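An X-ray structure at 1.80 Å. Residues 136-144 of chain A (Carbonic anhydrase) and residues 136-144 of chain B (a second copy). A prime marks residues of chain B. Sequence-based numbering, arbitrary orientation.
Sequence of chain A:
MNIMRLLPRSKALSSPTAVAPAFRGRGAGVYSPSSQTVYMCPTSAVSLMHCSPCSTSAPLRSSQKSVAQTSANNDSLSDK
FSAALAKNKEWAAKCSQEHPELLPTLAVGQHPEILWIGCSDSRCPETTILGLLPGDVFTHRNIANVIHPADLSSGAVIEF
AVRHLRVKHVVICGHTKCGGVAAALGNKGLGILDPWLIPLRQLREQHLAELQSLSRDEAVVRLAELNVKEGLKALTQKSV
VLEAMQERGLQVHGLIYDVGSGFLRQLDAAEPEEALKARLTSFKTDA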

# COMPACT_ATOMS: atom_id res chain seq x y z
N ASP A 136 8.58 27.47 3.09
CA ASP A 136 9.40 27.42 1.87
C ASP A 136 9.37 26.03 1.22
O ASP A 136 9.47 25.96 -0.04
CB ASP A 136 10.82 27.89 2.16
CG ASP A 136 10.94 29.37 2.48
OD1 ASP A 136 9.97 30.12 2.19
OD2 ASP A 136 11.98 29.76 3.04
N VAL A 137 9.31 24.95 2.01
CA VAL A 137 9.54 23.59 1.47
C VAL A 137 8.43 22.63 1.95
O VAL A 137 8.44 22.22 3.13
CB VAL A 137 10.93 23.04 1.85
CG1 VAL A 137 11.22 21.75 1.10
CG2 VAL A 137 12.03 24.07 1.58
N PHE A 138 7.61 22.20 1.01
CA PHE A 138 6.62 21.11 1.23
C PHE A 138 7.39 19.80 1.24
O PHE A 138 8.22 19.59 0.33
CB PHE A 138 5.52 21.19 0.17
CG PHE A 138 4.30 20.39 0.49
CD1 PHE A 138 3.38 20.86 1.41
CD2 PHE A 138 4.02 19.21 -0.17
CE1 PHE A 138 2.22 20.16 1.69
CE2 PHE A 138 2.85 18.51 0.09
CZ PHE A 138 1.96 18.98 1.03
N THR A 139 7.23 18.97 2.26
CA THR A 139 8.22 17.91 2.55
C THR A 139 7.60 16.51 2.71
O THR A 139 6.65 16.34 3.48
CB THR A 139 9.02 18.25 3.80
OG1 THR A 139 9.67 19.52 3.62
CG2 THR A 139 10.05 17.19 4.11
N HIS A 140 8.20 15.54 2.03
CA HIS A 140 8.01 14.09 2.27
C HIS A 140 9.37 13.47 2.58
O HIS A 140 10.32 13.60 1.78
CB HIS A 140 7.37 13.44 1.05
CG HIS A 140 6.93 12.03 1.25
ND1 HIS A 140 6.10 11.64 2.30
CD2 HIS A 140 7.18 10.91 0.51
CE1 HIS A 140 5.85 10.35 2.19
NE2 HIS A 140 6.51 9.87 1.12
N ARG A 141 9.44 12.74 3.68
CA ARG A 141 10.67 12.01 4.08
C ARG A 141 10.27 10.59 4.47
O ARG A 141 9.28 10.42 5.21
CB ARG A 141 11.38 12.74 5.23
CG ARG A 141 12.08 14.00 4.75
CD ARG A 141 12.53 14.87 5.86
NE ARG A 141 13.63 14.31 6.62
CZ ARG A 141 14.13 14.86 7.73
NH1 ARG A 141 13.61 15.95 8.24
NH2 ARG A 141 15.15 14.28 8.32
N ASN A 142 10.97 9.61 3.90
CA ASN A 142 10.67 8.18 4.09
C ASN A 142 12.02 7.46 4.14
O ASN A 142 13.10 8.12 3.99
CB ASN A 142 9.69 7.65 3.04
CG ASN A 142 10.28 7.60 1.65
OD1 ASN A 142 11.50 7.61 1.50
ND2 ASN A 142 9.42 7.55 0.62
N ILE A 143 12.00 6.15 4.32
CA ILE A 143 13.26 5.36 4.37
C ILE A 143 13.93 5.37 2.98
O ILE A 143 13.37 4.81 2.01
CB ILE A 143 13.06 3.94 4.88
CG1 ILE A 143 12.53 3.94 6.32
CG2 ILE A 143 14.37 3.17 4.77
CD1 ILE A 143 13.41 4.66 7.34
N ALA A 144 15.11 5.99 2.90
CA ALA A 144 15.98 6.03 1.70
C ALA A 144 15.30 6.73 0.53
O ALA A 144 15.69 6.47 -0.63
CB ALA A 144 16.36 4.63 1.30
N ASP B 136 19.07 15.28 15.41
CA ASP B 136 18.23 15.22 16.64
C ASP B 136 16.89 14.51 16.34
O ASP B 136 16.35 13.87 17.27
CB ASP B 136 18.00 16.61 17.21
CG ASP B 136 19.26 17.25 17.80
OD1 ASP B 136 20.22 16.49 18.07
OD2 ASP B 136 19.26 18.49 17.95
N VAL B 137 16.34 14.64 15.12
CA VAL B 137 14.95 14.18 14.85
C VAL B 137 14.90 13.34 13.57
O VAL B 137 14.97 13.90 12.45
CB VAL B 137 13.96 15.36 14.79
CG1 VAL B 137 12.54 14.87 14.74
CG2 VAL B 137 14.14 16.33 15.96
N PHE B 138 14.66 12.06 13.72
CA PHE B 138 14.34 11.11 12.63
C PHE B 138 12.90 11.40 12.19
O PHE B 138 12.03 11.52 13.06
CB PHE B 138 14.54 9.67 13.07
CG PHE B 138 14.58 8.68 11.94
CD1 PHE B 138 15.73 8.53 11.20
CD2 PHE B 138 13.53 7.81 11.70
CE1 PHE B 138 15.80 7.58 10.19
CE2 PHE B 138 13.58 6.88 10.66
CZ PHE B 138 14.73 6.75 9.91
N THR B 139 12.68 11.64 10.90
CA THR B 139 11.45 12.36 10.46
C THR B 139 10.69 11.60 9.37
O THR B 139 11.25 11.23 8.36
CB THR B 139 11.79 13.77 9.99
OG1 THR B 139 12.39 14.48 11.06
CG2 THR B 139 10.57 14.51 9.51
N HIS B 140 9.37 11.51 9.55
CA HIS B 140 8.41 11.11 8.50
C HIS B 140 7.36 12.22 8.39
O HIS B 140 6.73 12.56 9.42
CB HIS B 140 7.78 9.75 8.83
CG HIS B 140 6.90 9.19 7.77
ND1 HIS B 140 7.36 8.98 6.47
CD2 HIS B 140 5.67 8.65 7.82
CE1 HIS B 140 6.42 8.35 5.79
NE2 HIS B 140 5.36 8.17 6.57
N ARG B 141 7.16 12.72 7.19
CA ARG B 141 6.11 13.72 6.92
C ARG B 141 5.30 13.25 5.72
O ARG B 141 5.90 12.88 4.68
CB ARG B 141 6.73 15.10 6.73
CG ARG B 141 7.22 15.71 8.04
CD ARG B 141 8.08 16.91 7.87
NE ARG B 141 7.37 18.07 7.36
CZ ARG B 141 7.95 19.20 7.00
NH1 ARG B 141 9.27 19.33 7.01
NH2 ARG B 141 7.22 20.21 6.58
N ASN B 142 3.98 13.26 5.88
CA ASN B 142 3.03 12.80 4.83
C ASN B 142 1.82 13.75 4.87
O ASN B 142 1.78 14.68 5.72
CB ASN B 142 2.71 11.32 4.99
CG ASN B 142 1.90 11.00 6.23
OD1 ASN B 142 1.25 11.90 6.77
ND2 ASN B 142 1.91 9.74 6.68
N ILE B 143 0.85 13.52 4.02
CA ILE B 143 -0.37 14.37 4.01
C ILE B 143 -1.18 14.15 5.29
O ILE B 143 -1.69 13.02 5.53
CB ILE B 143 -1.23 14.15 2.76
CG1 ILE B 143 -0.48 14.46 1.47
CG2 ILE B 143 -2.51 14.96 2.91
CD1 ILE B 143 0.07 15.87 1.39
N ALA B 144 -1.29 15.19 6.10
CA ALA B 144 -2.10 15.23 7.33
C ALA B 144 -1.62 14.21 8.38
O ALA B 144 -2.41 13.83 9.25
CB ALA B 144 -3.55 14.97 7.02
O HOH W 1 8.88 22.47 5.83
O HOH W 2 15.90 15.75 10.75
O HOH W 3 11.32 17.45 7.61

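The two copies of the strand cross obliquely about a near-twofold axis, held by a reciprocal pair of histidine-to-carbonyl hydrogen bonds and flanked by water-bridged arginines and small apolar contacts. The N-to-C directions diverge by 124°, so the backbones come close only around His140 and Arg141, and side chains do most of the joining. His140 ND1 donates to Arg141′ O at 2.7 Å, and His140′ ND1 returns the bond to Arg141 O at the same 2.7 Å. Although CA-to-CB of each histidine points away overall, a t rotamer brings the ring back, with the accepting carbonyl at its edge, where the ND1 proton lies. The same carbonyl receives a CA-H...O contact, His140 CA to Arg141′ O being 3.4 Å.

Arg141 and Arg141′ each bury 100 Å² against the opposing stretch. Each arginine side chain (m, t, p at chi1 to chi3) turns at chi3 and lays one guanidinium face over the partner threonine, with Arg141 NH1 3.3 Å from Thr139′ CB. Thr139 OG1 is meanwhile occupied within its own stretch, donating to Val137 O at 3.0 Å. Water 3 accepts from Arg141 NH1 and Arg141′ NH1, both at 2.8 Å, and so sits between two like-charged groups. Farther out, Ile143 CD1 meets the edge of the Phe138′ ring, 3.6 Å from Phe138′ CZ, adding an apolar contact repeated by symmetry.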